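Long-range contacts in CPXV203 protein (Cowpox virus, PDB 4HKJ), which probably binds host MHC class I molecules and retains them in the endoplasmic reticulum, helping the virus to evade cytotoxic T cells: residues Leu46-Asn51 with Ala70-Thr75; His58-Glu63 with Ser101-Ile106; Glu63-Ile68 with Asn96-Ser101; Leu117-Leu122 with Thr133-Thr138; Ser127-Ile132 with Tyr148-Glu153. All blocks are in the same frame, centred on the assembly; numbering follows the deposited sequence.

Contact 1: residues Leu46-Asn51 with Ala70-Thr75; sequences LITEGN and ATTKQT
T48 and Q74 meet inside a beta sandwich, where strand 45-50 of the mixed sheet faces strand 71-77 of the antiparallel sheet. The short strands 46-50 and 71-75 run almost parallel, at 19°, with axes 9.1 Å apart. That is face-to-face packing, and side chains span the gap. T48 and Q74 point at each other tip to tip. T48 OG1 stands anti to its backbone N (chi1 175°) and lies 2.8 Å from Q74 OE1. The same hydroxyl is hydrogen-bonded to S36 O, and its single proton can go to only one of the two oxygens at a time. The stretched Q74 side chain carries its amide across to the other sheet. There Q74 NE2 comes to 3.4 Å from G50 C. N51 and Q74 pass one another heading opposite ways, with their amide planes 84° apart. N51 ND2 lies 2.6 Å from T75 O. At the other end the contact is a looser one: L46 CD2 lies 4.2 Å from T72 OG1, and both residues also pack on F86. The chemistry therefore changes along the interface: van der Waals packing beside L46 and T72, polar around the buried Q74 amide, whose oxygen has a hydroxyl beside it.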
# COMPACT_ATOMS: atom_id res chain seq x y z
N LEU D 46 8.03 7.60 25.72
CA LEU D 46 8.89 6.42 25.68
C LEU D 46 10.02 6.56 24.67
O LEU D 46 9.88 7.23 23.65
CB LEU D 46 8.06 5.16 25.41
CG LEU D 46 7.16 5.09 24.17
CD1 LEU D 46 7.93 4.67 22.92
CD2 LEU D 46 5.98 4.16 24.41
N ILE D 47 11.14 5.91 24.96
CA ILE D 47 12.28 5.88 24.05
C ILE D 47 12.65 4.44 23.75
O ILE D 47 12.80 3.63 24.67
CB ILE D 47 13.51 6.59 24.65
CG1 ILE D 47 13.13 7.99 25.16
CG2 ILE D 47 14.63 6.68 23.63
CD1 ILE D 47 14.30 8.75 25.74
N THR D 48 12.80 4.11 22.47
CA THR D 48 13.14 2.74 22.09
C THR D 48 14.39 2.65 21.22
O THR D 48 14.52 3.35 20.22
CB THR D 48 11.95 2.03 21.38
OG1 THR D 48 12.37 0.74 20.93
CG2 THR D 48 11.46 2.85 20.19
N GLU D 49 15.31 1.78 21.62
CA GLU D 49 16.53 1.55 20.86
C GLU D 49 16.47 0.18 20.17
O GLU D 49 16.10 -0.81 20.79
CB GLU D 49 17.77 1.61 21.76
CG GLU D 49 17.94 2.92 22.51
CD GLU D 49 17.23 2.93 23.85
OE1 GLU D 49 16.51 1.96 24.16
OE2 GLU D 49 17.39 3.92 24.60
N GLY D 50 16.84 0.14 18.90
CA GLY D 50 16.85 -1.11 18.16
C GLY D 50 16.80 -0.95 16.65
O GLY D 50 16.24 0.02 16.14
N ASN D 51 17.39 -1.91 15.95
CA ASN D 51 17.41 -1.96 14.49
C ASN D 51 18.07 -0.75 13.83
O ASN D 51 17.64 -0.30 12.77
CB ASN D 51 15.99 -2.18 13.94
CG ASN D 51 15.38 -3.49 14.41
OD1 ASN D 51 15.80 -4.05 15.42
ND2 ASN D 51 14.39 -3.97 13.68
N ALA D 70 1.17 1.33 25.33
CA ALA D 70 1.55 0.45 26.43
C ALA D 70 2.66 -0.53 26.07
O ALA D 70 3.55 -0.81 26.88
CB ALA D 70 0.33 -0.30 26.95
N THR D 71 2.62 -1.06 24.85
CA THR D 71 3.57 -2.09 24.44
C THR D 71 4.32 -1.71 23.16
O THR D 71 3.76 -1.07 22.27
CB THR D 71 2.87 -3.46 24.24
OG1 THR D 71 2.03 -3.74 25.37
CG2 THR D 71 3.88 -4.58 24.08
N THR D 72 5.60 -2.09 23.09
CA THR D 72 6.42 -1.81 21.92
C THR D 72 7.08 -3.08 21.40
O THR D 72 7.64 -3.86 22.17
CB THR D 72 7.52 -0.77 22.23
OG1 THR D 72 6.95 0.31 22.98
CG2 THR D 72 8.14 -0.24 20.95
N LYS D 73 7.00 -3.30 20.09
CA LYS D 73 7.61 -4.47 19.46
C LYS D 73 8.39 -4.07 18.21
O LYS D 73 8.05 -3.10 17.54
CB LYS D 73 6.55 -5.50 19.09
CG LYS D 73 5.76 -6.04 20.27
CD LYS D 73 4.68 -7.01 19.83
CE LYS D 73 3.87 -7.51 21.01
NZ LYS D 73 2.84 -8.49 20.60
N GLN D 74 9.45 -4.82 17.92
CA GLN D 74 10.27 -4.55 16.73
C GLN D 74 10.70 -5.84 16.04
O GLN D 74 10.81 -6.90 16.67
CB GLN D 74 11.51 -3.73 17.10
CG GLN D 74 11.21 -2.30 17.52
CD GLN D 74 12.48 -1.49 17.73
OE1 GLN D 74 12.45 -0.43 18.36
NE2 GLN D 74 13.59 -1.98 17.22
N THR D 75 10.95 -5.74 14.74
CA THR D 75 11.48 -6.85 13.96
C THR D 75 12.31 -6.32 12.80
O THR D 75 12.30 -5.12 12.53
CB THR D 75 10.36 -7.76 13.42
OG1 THR D 75 10.94 -8.88 12.74
CG2 THR D 75 9.48 -6.99 12.46

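Contact 2: residues His58-Glu63 with Ser101-Ile106; sequences HDQCEE and SKHILI
H58 and L105 face each other as an antiparallel hydrogen-bonded pair and satisfy each other's main chain. H58 N gives its proton to L105 O at 2.8 Å, and L105 N returns one to H58 O at 3.0 Å. Both bonds are nearly straight, at 173°. H58 O also receives the CA-H of I104, while H103 O takes the CA-H of D59, with D59 CA 3.3 Å from it. One step further the pairing frays. Q60 N makes only a weak bond to H103 O, at 3.4 Å, and also bonds to the backbone of C100. D59 turns back on its own segment: its CG sits between the backbone N and the carbonyl carbon (chi1 54°), and its OD1 accepts a weak bond from C61 N. The imidazoles find partners outside the pair. H58 ND1 bonds to G44 O and H103 ND1 to D99 O. The extended Q60 side chain lies over H103, with Q60 CD 3.6 Å from H103 CB. Q60 OE1 is over one face of the ring, and amide and ring planes are 21° apart. The H103 ring also stacks with that of H131. Beyond the last pair, C61 forms a disulfide with C100. This is the end of an antiparallel strand pair, where strands 53-59 and 103-110 of the mixed sheet part and a disulfide ties the diverging chains.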
# COMPACT_ATOMS: atom_id res chain seq x y z
N HIS D 58 6.35 11.13 22.03
CA HIS D 58 5.77 12.01 23.04
C HIS D 58 4.28 12.25 22.82
O HIS D 58 3.73 11.88 21.78
CB HIS D 58 6.49 13.36 23.05
CG HIS D 58 7.86 13.32 23.65
ND1 HIS D 58 8.08 13.06 24.99
CD2 HIS D 58 9.08 13.52 23.10
CE1 HIS D 58 9.38 13.10 25.23
NE2 HIS D 58 10.01 13.37 24.11
N ASP D 59 3.65 12.86 23.81
CA ASP D 59 2.28 13.35 23.67
C ASP D 59 2.24 14.83 24.06
O ASP D 59 3.19 15.35 24.63
CB ASP D 59 1.29 12.52 24.50
CG ASP D 59 1.68 12.42 25.97
OD1 ASP D 59 2.45 13.26 26.47
OD2 ASP D 59 1.20 11.47 26.64
N GLN D 60 1.13 15.49 23.76
CA GLN D 60 1.01 16.92 24.07
C GLN D 60 0.53 17.18 25.50
O GLN D 60 0.01 18.25 25.80
CB GLN D 60 0.08 17.61 23.06
CG GLN D 60 0.68 17.74 21.66
CD GLN D 60 -0.20 18.54 20.72
OE1 GLN D 60 -1.25 19.05 21.12
NE2 GLN D 60 0.22 18.65 19.47
N CYS D 61 0.73 16.19 26.37
CA CYS D 61 0.35 16.32 27.77
C CYS D 61 1.53 16.79 28.63
O CYS D 61 2.62 16.23 28.56
CB CYS D 61 -0.18 15.00 28.31
SG CYS D 61 -1.78 14.50 27.66
N GLU D 62 1.28 17.81 29.45
CA GLU D 62 2.27 18.27 30.41
C GLU D 62 1.95 17.70 31.78
O GLU D 62 2.84 17.32 32.54
CB GLU D 62 2.30 19.80 30.47
CG GLU D 62 2.72 20.46 29.17
CD GLU D 62 2.70 21.98 29.26
OE1 GLU D 62 2.24 22.51 30.29
OE2 GLU D 62 3.15 22.63 28.30
N GLU D 63 0.65 17.63 32.09
CA GLU D 63 0.17 17.04 33.32
C GLU D 63 0.35 15.53 33.25
O GLU D 63 0.08 14.92 32.21
CB GLU D 63 -1.30 17.39 33.53
CG GLU D 63 -1.85 17.08 34.92
CD GLU D 63 -1.21 17.92 36.00
OE1 GLU D 63 -0.71 19.03 35.69
OE2 GLU D 63 -1.20 17.48 37.17
N SER D 101 -3.46 13.46 25.11
CA SER D 101 -2.88 12.13 25.07
C SER D 101 -3.13 11.46 23.72
O SER D 101 -2.60 10.38 23.45
CB SER D 101 -3.42 11.26 26.21
OG SER D 101 -3.07 11.80 27.47
N LYS D 102 -3.94 12.09 22.88
CA LYS D 102 -4.25 11.55 21.57
C LYS D 102 -3.51 12.28 20.45
O LYS D 102 -3.73 12.02 19.27
CB LYS D 102 -5.76 11.56 21.32
CG LYS D 102 -6.53 10.63 22.25
CD LYS D 102 -8.02 10.64 21.95
CE LYS D 102 -8.66 11.98 22.28
NZ LYS D 102 -10.13 11.96 22.06
N HIS D 103 -2.64 13.20 20.83
CA HIS D 103 -1.74 13.84 19.88
C HIS D 103 -0.33 13.28 20.04
O HIS D 103 0.35 13.55 21.03
CB HIS D 103 -1.73 15.36 20.07
CG HIS D 103 -2.89 16.05 19.42
ND1 HIS D 103 -4.15 16.08 19.98
CD2 HIS D 103 -2.98 16.74 18.26
CE1 HIS D 103 -4.96 16.76 19.19
NE2 HIS D 103 -4.28 17.16 18.14
N ILE D 104 0.09 12.49 19.06
CA ILE D 104 1.35 11.76 19.15
C ILE D 104 2.45 12.40 18.30
O ILE D 104 2.25 12.70 17.12
CB ILE D 104 1.17 10.30 18.70
CG1 ILE D 104 0.08 9.61 19.52
CG2 ILE D 104 2.49 9.54 18.80
CD1 ILE D 104 0.37 9.58 21.01
N LEU D 105 3.61 12.62 18.92
CA LEU D 105 4.78 13.11 18.20
C LEU D 105 5.90 12.07 18.24
O LEU D 105 6.42 11.75 19.31
CB LEU D 105 5.27 14.43 18.79
CG LEU D 105 6.63 14.91 18.27
CD1 LEU D 105 6.58 15.18 16.77
CD2 LEU D 105 7.10 16.14 19.02
N ILE D 106 6.27 11.56 17.07
CA ILE D 106 7.28 10.52 16.98
C ILE D 106 8.54 11.01 16.27
O ILE D 106 8.48 11.51 15.14
CB ILE D 106 6.73 9.27 16.26
CG1 ILE D 106 5.59 8.67 17.08
CG2 ILE D 106 7.83 8.25 16.05
CD1 ILE D 106 4.97 7.42 16.47

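Contact 3: residues Glu63-Ile68 with Asn96-Ser101; sequences EPNPFI and NIPDCS
I68 and S101 carry the main packing between these two loops. I68 lies against S101 O with its branch point and both arms: I68 CB is 3.6 Å from S101 O, and I68 CG2 and CD1 are each 3.7 Å from it. The I68 chain is stretched out, with CG1 anti to the backbone N (chi1 -154°) and CD1 anti again (chi2 173°). This brings I68 CD1 to 4.4 Å from I97 CD1, an apolar touch between branch ends. A second group of contacts involves N65. Its CB lies 3.9 Å from S101 OG, and the residue sits beside P98 and next to the C100 disulfide. Polar bonding is confined to single segments or to outside partners. Within 96-101, S101 N makes a weak bond to P98 O. I68 O accepts a hydrogen bond from N88 ND2. No regular helix or strand pairing joins 63-68 to 96-101. The first loop runs from strand 53-59 to strand 71-77, the second from strand 81-88 to strand 103-110. Both therefore cross from one sheet of the sandwich to the other, and they pack together at that crossing.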
# COMPACT_ATOMS: atom_id res chain seq x y z
N GLU D 63 0.65 17.63 32.09
CA GLU D 63 0.17 17.04 33.32
C GLU D 63 0.35 15.53 33.25
O GLU D 63 0.08 14.92 32.21
CB GLU D 63 -1.30 17.39 33.53
CG GLU D 63 -1.85 17.08 34.92
CD GLU D 63 -1.21 17.92 36.00
OE1 GLU D 63 -0.71 19.03 35.69
OE2 GLU D 63 -1.20 17.48 37.17
N PRO D 64 0.83 14.91 34.35
CA PRO D 64 1.03 13.46 34.40
C PRO D 64 -0.24 12.66 34.08
O PRO D 64 -1.11 12.51 34.93
CB PRO D 64 1.47 13.21 35.85
CG PRO D 64 1.12 14.47 36.60
CD PRO D 64 1.26 15.56 35.60
N ASN D 65 -0.32 12.18 32.84
CA ASN D 65 -1.43 11.35 32.40
C ASN D 65 -0.93 10.02 31.85
O ASN D 65 0.21 9.93 31.40
CB ASN D 65 -2.24 12.09 31.32
CG ASN D 65 -2.98 13.30 31.87
OD1 ASN D 65 -3.29 13.36 33.06
ND2 ASN D 65 -3.28 14.25 31.00
N PRO D 66 -1.78 8.98 31.90
CA PRO D 66 -1.40 7.68 31.34
C PRO D 66 -1.12 7.77 29.84
O PRO D 66 -1.97 8.25 29.09
CB PRO D 66 -2.64 6.81 31.60
CG PRO D 66 -3.76 7.77 31.85
CD PRO D 66 -3.12 8.94 32.52
N PHE D 67 0.06 7.32 29.43
CA PHE D 67 0.44 7.37 28.02
C PHE D 67 -0.41 6.40 27.22
O PHE D 67 -0.73 5.30 27.68
CB PHE D 67 1.93 7.04 27.87
CG PHE D 67 2.52 7.46 26.55
CD1 PHE D 67 2.75 8.80 26.28
CD2 PHE D 67 2.86 6.53 25.60
CE1 PHE D 67 3.29 9.20 25.07
CE2 PHE D 67 3.41 6.92 24.39
CZ PHE D 67 3.62 8.25 24.12
N ILE D 68 -0.80 6.80 26.01
CA ILE D 68 -1.75 6.03 25.21
C ILE D 68 -1.13 4.75 24.64
O ILE D 68 -1.85 3.86 24.18
CB ILE D 68 -2.37 6.89 24.08
CG1 ILE D 68 -3.75 6.35 23.69
CG2 ILE D 68 -1.44 6.95 22.88
CD1 ILE D 68 -4.49 7.23 22.71
N ASN D 96 -13.28 9.01 26.84
CA ASN D 96 -12.79 9.14 28.21
C ASN D 96 -11.30 9.46 28.29
O ASN D 96 -10.76 9.65 29.38
CB ASN D 96 -13.10 7.87 29.01
CG ASN D 96 -14.54 7.43 28.88
OD1 ASN D 96 -14.82 6.29 28.53
ND2 ASN D 96 -15.46 8.35 29.15
N ILE D 97 -10.65 9.52 27.13
CA ILE D 97 -9.23 9.83 27.07
C ILE D 97 -9.02 11.31 26.74
O ILE D 97 -9.59 11.82 25.78
CB ILE D 97 -8.51 8.97 26.01
CG1 ILE D 97 -8.61 7.49 26.38
CG2 ILE D 97 -7.05 9.39 25.88
CD1 ILE D 97 -7.93 6.57 25.39
N PRO D 98 -8.20 12.00 27.56
CA PRO D 98 -7.83 13.40 27.33
C PRO D 98 -7.33 13.63 25.91
O PRO D 98 -6.68 12.75 25.34
CB PRO D 98 -6.70 13.62 28.33
CG PRO D 98 -7.02 12.70 29.45
CD PRO D 98 -7.62 11.47 28.80
N ASP D 99 -7.63 14.79 25.34
CA ASP D 99 -7.28 15.08 23.95
C ASP D 99 -5.77 15.12 23.74
O ASP D 99 -5.27 14.64 22.73
CB ASP D 99 -7.91 16.41 23.51
CG ASP D 99 -7.90 16.59 22.01
OD1 ASP D 99 -8.81 16.05 21.35
OD2 ASP D 99 -6.98 17.26 21.49
N CYS D 100 -5.06 15.69 24.71
CA CYS D 100 -3.61 15.84 24.62
C CYS D 100 -2.89 14.49 24.50
O CYS D 100 -1.84 14.39 23.86
CB CYS D 100 -3.07 16.60 25.83
SG CYS D 100 -3.35 15.76 27.41
N SER D 101 -3.46 13.46 25.11
CA SER D 101 -2.88 12.13 25.07
C SER D 101 -3.13 11.46 23.72
O SER D 101 -2.60 10.38 23.45
CB SER D 101 -3.42 11.26 26.21
OG SER D 101 -3.07 11.80 27.47

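Contact 4: residues Leu117-Leu122 with Thr133-Thr138; sequences LDFHTL and TVKYDT
D118 and T138 join the open end of a beta hairpin, formed by strands 119-126 and 131-137. D118 O accepts two bonds, from T138 N and from T138 OG1, each at 2.9 Å. The two donors reach it from opposite faces of its plane. Next to them the D137 carboxylate turns to the loop that leads into strand 119-126. D118 N bonds to D137 OD1 at 3.2 Å, coming from 53° above the carboxylate plane, and L117 N makes a weak bond to D137 OD2. S139 OG is a further partner of D137 OD1. Along the hairpin, H120 with Y136 and L122 with V134 are antiparallel hydrogen-bonded pairs. F119 with D137 and T121 with K135 are the non-hydrogen-bonded pairs. On their face the F119 ring lies between two side chains. K135 CE makes a CH-pi contact over one face, 4.2 Å from the ring centroid, and D137 OD2 lies over the opposite face. K135 bends at its last torsion (chi4 67°), which puts NZ 3.4 Å from F119 CB. On the other face H120 and Y136 lie side by side, and H120 NE2 bonds to the backbone of another protein chain. Y136 OH sits at the imidazole edge, in its plane, 3.8 Å from H120 CD2.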
# COMPACT_ATOMS: atom_id res chain seq x y z
N LEU D 117 21.86 14.67 10.09
CA LEU D 117 21.01 15.62 10.81
C LEU D 117 20.18 16.51 9.89
O LEU D 117 20.07 17.72 10.11
CB LEU D 117 21.85 16.47 11.77
CG LEU D 117 22.57 15.70 12.87
CD1 LEU D 117 23.50 16.60 13.66
CD2 LEU D 117 21.56 15.02 13.79
N ASP D 118 19.59 15.90 8.86
CA ASP D 118 18.68 16.61 7.97
C ASP D 118 17.26 16.06 8.15
O ASP D 118 16.85 15.14 7.44
CB ASP D 118 19.12 16.47 6.52
CG ASP D 118 18.26 17.27 5.57
OD1 ASP D 118 17.74 18.33 5.98
OD2 ASP D 118 18.10 16.85 4.40
N PHE D 119 16.53 16.64 9.10
CA PHE D 119 15.22 16.11 9.46
C PHE D 119 14.09 16.60 8.57
O PHE D 119 14.23 17.57 7.82
CB PHE D 119 14.90 16.45 10.92
CG PHE D 119 15.80 15.75 11.91
CD1 PHE D 119 15.52 14.46 12.32
CD2 PHE D 119 16.92 16.39 12.42
CE1 PHE D 119 16.34 13.82 13.23
CE2 PHE D 119 17.74 15.75 13.32
CZ PHE D 119 17.45 14.46 13.73
N HIS D 120 12.96 15.90 8.67
CA HIS D 120 11.75 16.26 7.95
C HIS D 120 10.55 15.88 8.80
O HIS D 120 10.44 14.75 9.27
CB HIS D 120 11.69 15.54 6.60
CG HIS D 120 10.39 15.72 5.87
ND1 HIS D 120 9.80 16.95 5.69
CD2 HIS D 120 9.58 14.81 5.27
CE1 HIS D 120 8.67 16.80 5.02
NE2 HIS D 120 8.52 15.51 4.75
N THR D 121 9.65 16.83 9.02
CA THR D 121 8.46 16.59 9.83
C THR D 121 7.22 16.51 8.96
O THR D 121 6.91 17.43 8.20
CB THR D 121 8.28 17.67 10.91
OG1 THR D 121 9.35 17.60 11.85
CG2 THR D 121 6.96 17.47 11.64
N LEU D 122 6.50 15.40 9.07
CA LEU D 122 5.30 15.18 8.28
C LEU D 122 4.17 14.65 9.15
O LEU D 122 4.36 13.72 9.94
CB LEU D 122 5.58 14.20 7.14
CG LEU D 122 4.42 13.92 6.18
CD1 LEU D 122 4.12 15.14 5.32
CD2 LEU D 122 4.72 12.70 5.32
N THR D 133 2.24 12.52 14.12
CA THR D 133 3.24 13.34 13.44
C THR D 133 4.61 12.67 13.54
O THR D 133 5.04 12.26 14.62
CB THR D 133 3.32 14.75 14.05
OG1 THR D 133 2.00 15.32 14.10
CG2 THR D 133 4.22 15.65 13.22
N VAL D 134 5.30 12.56 12.41
CA VAL D 134 6.59 11.88 12.37
C VAL D 134 7.73 12.79 11.93
O VAL D 134 7.67 13.42 10.87
CB VAL D 134 6.56 10.64 11.47
CG1 VAL D 134 7.94 10.01 11.37
CG2 VAL D 134 5.55 9.63 12.00
N LYS D 135 8.77 12.86 12.75
CA LYS D 135 9.98 13.61 12.44
C LYS D 135 11.15 12.64 12.32
O LYS D 135 11.44 11.90 13.25
CB LYS D 135 10.25 14.62 13.56
CG LYS D 135 11.61 15.30 13.49
CD LYS D 135 11.90 16.07 14.77
CE LYS D 135 13.28 16.70 14.75
NZ LYS D 135 13.41 17.77 13.73
N TYR D 136 11.81 12.63 11.16
CA TYR D 136 12.88 11.67 10.93
C TYR D 136 14.05 12.21 10.12
O TYR D 136 13.89 13.10 9.28
CB TYR D 136 12.33 10.39 10.29
CG TYR D 136 11.79 10.58 8.89
CD1 TYR D 136 10.50 11.07 8.68
CD2 TYR D 136 12.55 10.26 7.77
CE1 TYR D 136 10.00 11.23 7.40
CE2 TYR D 136 12.06 10.42 6.49
CZ TYR D 136 10.78 10.91 6.31
OH TYR D 136 10.29 11.07 5.04
N ASP D 137 15.24 11.66 10.38
CA ASP D 137 16.46 12.05 9.70
C ASP D 137 16.52 11.40 8.32
O ASP D 137 16.63 10.19 8.20
CB ASP D 137 17.68 11.64 10.53
CG ASP D 137 18.95 12.34 10.10
OD1 ASP D 137 19.05 12.77 8.93
OD2 ASP D 137 19.87 12.45 10.94
N THR D 138 16.45 12.23 7.27
CA THR D 138 16.39 11.73 5.90
C THR D 138 17.77 11.37 5.35
O THR D 138 17.89 10.92 4.21
CB THR D 138 15.72 12.75 4.96
OG1 THR D 138 16.56 13.90 4.82
CG2 THR D 138 14.36 13.17 5.51

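Contact 5: residues Ser127-Ile132 with Tyr148-Glu153; sequences SNYLHI and YSFMNE
Y148, Y129 and F150 bring three aromatic rings together. Y148 OH lies at the edge of the Y129 ring, near its plane, and is 3.4 Å from Y129 CB. The two tyrosine side chains cross at about a right angle. The F150 ring also presents an edge: Y129 CB lies near its plane, 3.5 Å from F150 CD2. The Y129 and F150 rings meet obliquely, with centroids 6.0 Å apart and planes at 75°. L130 CD2 approaches the Y148 ring obliquely and comes to 3.5 Å from Y148 CE1. I132 CD1 continues the apolar packing, 4.2 Å from Y148 CB. The polar part is slight. S127 OG lies 3.4 Å from Y148 OH, at best a weak bond, and 3.1 Å from L130 O, and its one proton could serve either. S127 N bonds to L130 O, closing the turn that leads into strand 131-137. That strand belongs to the mixed sheet, whereas strand 141-152 borders the antiparallel sheet, so the contact packs one sheet on the other. L130 and I132 also touch I19 of strand 15-25, F150 meets W15, and helix 153-158 follows with N152 as its N-cap.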
# COMPACT_ATOMS: atom_id res chain seq x y z
N SER D 127 -7.10 12.51 12.49
CA SER D 127 -8.46 12.04 12.69
C SER D 127 -8.99 12.40 14.08
O SER D 127 -8.25 12.92 14.92
CB SER D 127 -8.56 10.53 12.47
OG SER D 127 -7.80 9.83 13.44
N ASN D 128 -10.27 12.12 14.31
CA ASN D 128 -10.91 12.44 15.58
C ASN D 128 -10.40 11.59 16.74
O ASN D 128 -10.54 11.96 17.90
CB ASN D 128 -12.43 12.28 15.46
CG ASN D 128 -13.06 13.32 14.56
OD1 ASN D 128 -13.71 13.00 13.56
ND2 ASN D 128 -12.86 14.59 14.90
N TYR D 129 -9.79 10.45 16.41
CA TYR D 129 -9.32 9.52 17.43
C TYR D 129 -7.83 9.69 17.73
O TYR D 129 -7.40 9.52 18.87
CB TYR D 129 -9.59 8.08 17.01
CG TYR D 129 -11.06 7.72 16.92
CD1 TYR D 129 -12.03 8.48 17.55
CD2 TYR D 129 -11.47 6.60 16.20
CE1 TYR D 129 -13.37 8.15 17.47
CE2 TYR D 129 -12.81 6.27 16.11
CZ TYR D 129 -13.75 7.05 16.75
OH TYR D 129 -15.09 6.72 16.66
N LEU D 130 -7.05 10.04 16.71
CA LEU D 130 -5.60 10.07 16.86
C LEU D 130 -4.92 11.06 15.91
O LEU D 130 -5.40 11.30 14.80
CB LEU D 130 -5.02 8.67 16.65
CG LEU D 130 -3.66 8.38 17.27
CD1 LEU D 130 -3.75 8.41 18.79
CD2 LEU D 130 -3.12 7.04 16.79
N HIS D 131 -3.80 11.62 16.36
CA HIS D 131 -2.97 12.48 15.54
C HIS D 131 -1.53 11.96 15.55
O HIS D 131 -0.90 11.89 16.60
CB HIS D 131 -3.00 13.92 16.06
CG HIS D 131 -4.36 14.55 16.03
ND1 HIS D 131 -5.28 14.38 17.03
CD2 HIS D 131 -4.94 15.37 15.11
CE1 HIS D 131 -6.38 15.05 16.73
NE2 HIS D 131 -6.20 15.66 15.58
N ILE D 132 -1.02 11.58 14.38
CA ILE D 132 0.33 11.04 14.29
C ILE D 132 1.25 11.93 13.46
O ILE D 132 1.07 12.08 12.25
CB ILE D 132 0.35 9.61 13.72
CG1 ILE D 132 -0.46 8.67 14.61
CG2 ILE D 132 1.78 9.11 13.57
CD1 ILE D 132 -0.45 7.22 14.15
N TYR D 148 -2.17 2.77 10.83
CA TYR D 148 -2.89 3.19 12.02
C TYR D 148 -4.21 2.44 12.17
O TYR D 148 -4.97 2.30 11.22
CB TYR D 148 -3.09 4.71 12.00
CG TYR D 148 -4.35 5.20 12.69
CD1 TYR D 148 -4.47 5.15 14.07
CD2 TYR D 148 -5.39 5.76 11.96
CE1 TYR D 148 -5.61 5.62 14.70
CE2 TYR D 148 -6.53 6.23 12.58
CZ TYR D 148 -6.63 6.16 13.95
OH TYR D 148 -7.76 6.63 14.58
N SER D 149 -4.47 1.96 13.38
CA SER D 149 -5.69 1.21 13.68
C SER D 149 -6.14 1.44 15.11
O SER D 149 -5.39 1.19 16.06
CB SER D 149 -5.47 -0.28 13.42
OG SER D 149 -6.67 -1.01 13.63
N PHE D 150 -7.37 1.92 15.27
CA PHE D 150 -7.91 2.25 16.59
C PHE D 150 -9.42 2.08 16.61
O PHE D 150 -10.17 2.95 16.16
CB PHE D 150 -7.54 3.70 16.95
CG PHE D 150 -7.82 4.06 18.38
CD1 PHE D 150 -7.28 3.32 19.41
CD2 PHE D 150 -8.61 5.16 18.69
CE1 PHE D 150 -7.53 3.65 20.73
CE2 PHE D 150 -8.86 5.50 20.00
CZ PHE D 150 -8.32 4.74 21.03
N MSE D 151 -9.87 0.94 17.14
CA MSE D 151 -11.30 0.63 17.20
C MSE D 151 -11.59 -0.45 18.23
O MSE D 151 -10.67 -1.09 18.74
CB MSE D 151 -11.80 0.19 15.82
CG MSE D 151 -11.01 -0.96 15.22
SE MSE D 151 -11.55 -1.38 13.39
CE MSE D 151 -10.16 -2.68 12.96
N ASN D 152 -12.86 -0.66 18.53
CA ASN D 152 -13.26 -1.67 19.50
C ASN D 152 -13.41 -3.06 18.87
O ASN D 152 -13.41 -3.20 17.65
CB ASN D 152 -14.53 -1.26 20.25
CG ASN D 152 -15.66 -0.86 19.32
OD1 ASN D 152 -15.71 -1.29 18.16
ND2 ASN D 152 -16.57 -0.05 19.82
N GLU D 153 -13.55 -4.07 19.72
CA GLU D 153 -13.61 -5.46 19.26
C GLU D 153 -14.86 -5.77 18.44
O GLU D 153 -14.86 -6.68 17.63
CB GLU D 153 -13.52 -6.42 20.45
CG GLU D 153 -12.12 -6.53 21.04
CD GLU D 153 -11.12 -7.11 20.05
OE1 GLU D 153 -11.21 -8.31 19.75
OE2 GLU D 153 -10.25 -6.35 19.58

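The five contacts lie around a two-sheet sandwich. Contacts 1 and 5 pack one sheet on the other, with centres about 20 Å apart. Contacts 2 and 4 are antiparallel pairings within the mixed sheet, about 17 Å apart between centres. Strands 103-110 and 131-137, neighbours in that sheet, bond contact 2 to contacts 4 and 5. Contact 3 is nested inside the loop closed by contact 2, with centres about 8 Å apart and the C61-C100 disulfide between them. Along the chain, contacts 1, 2 and 3 interleave or nest before contact 4 opens, and contacts 4 and 5 then cross. Early and late parts of the chain thus build one interlocked fold.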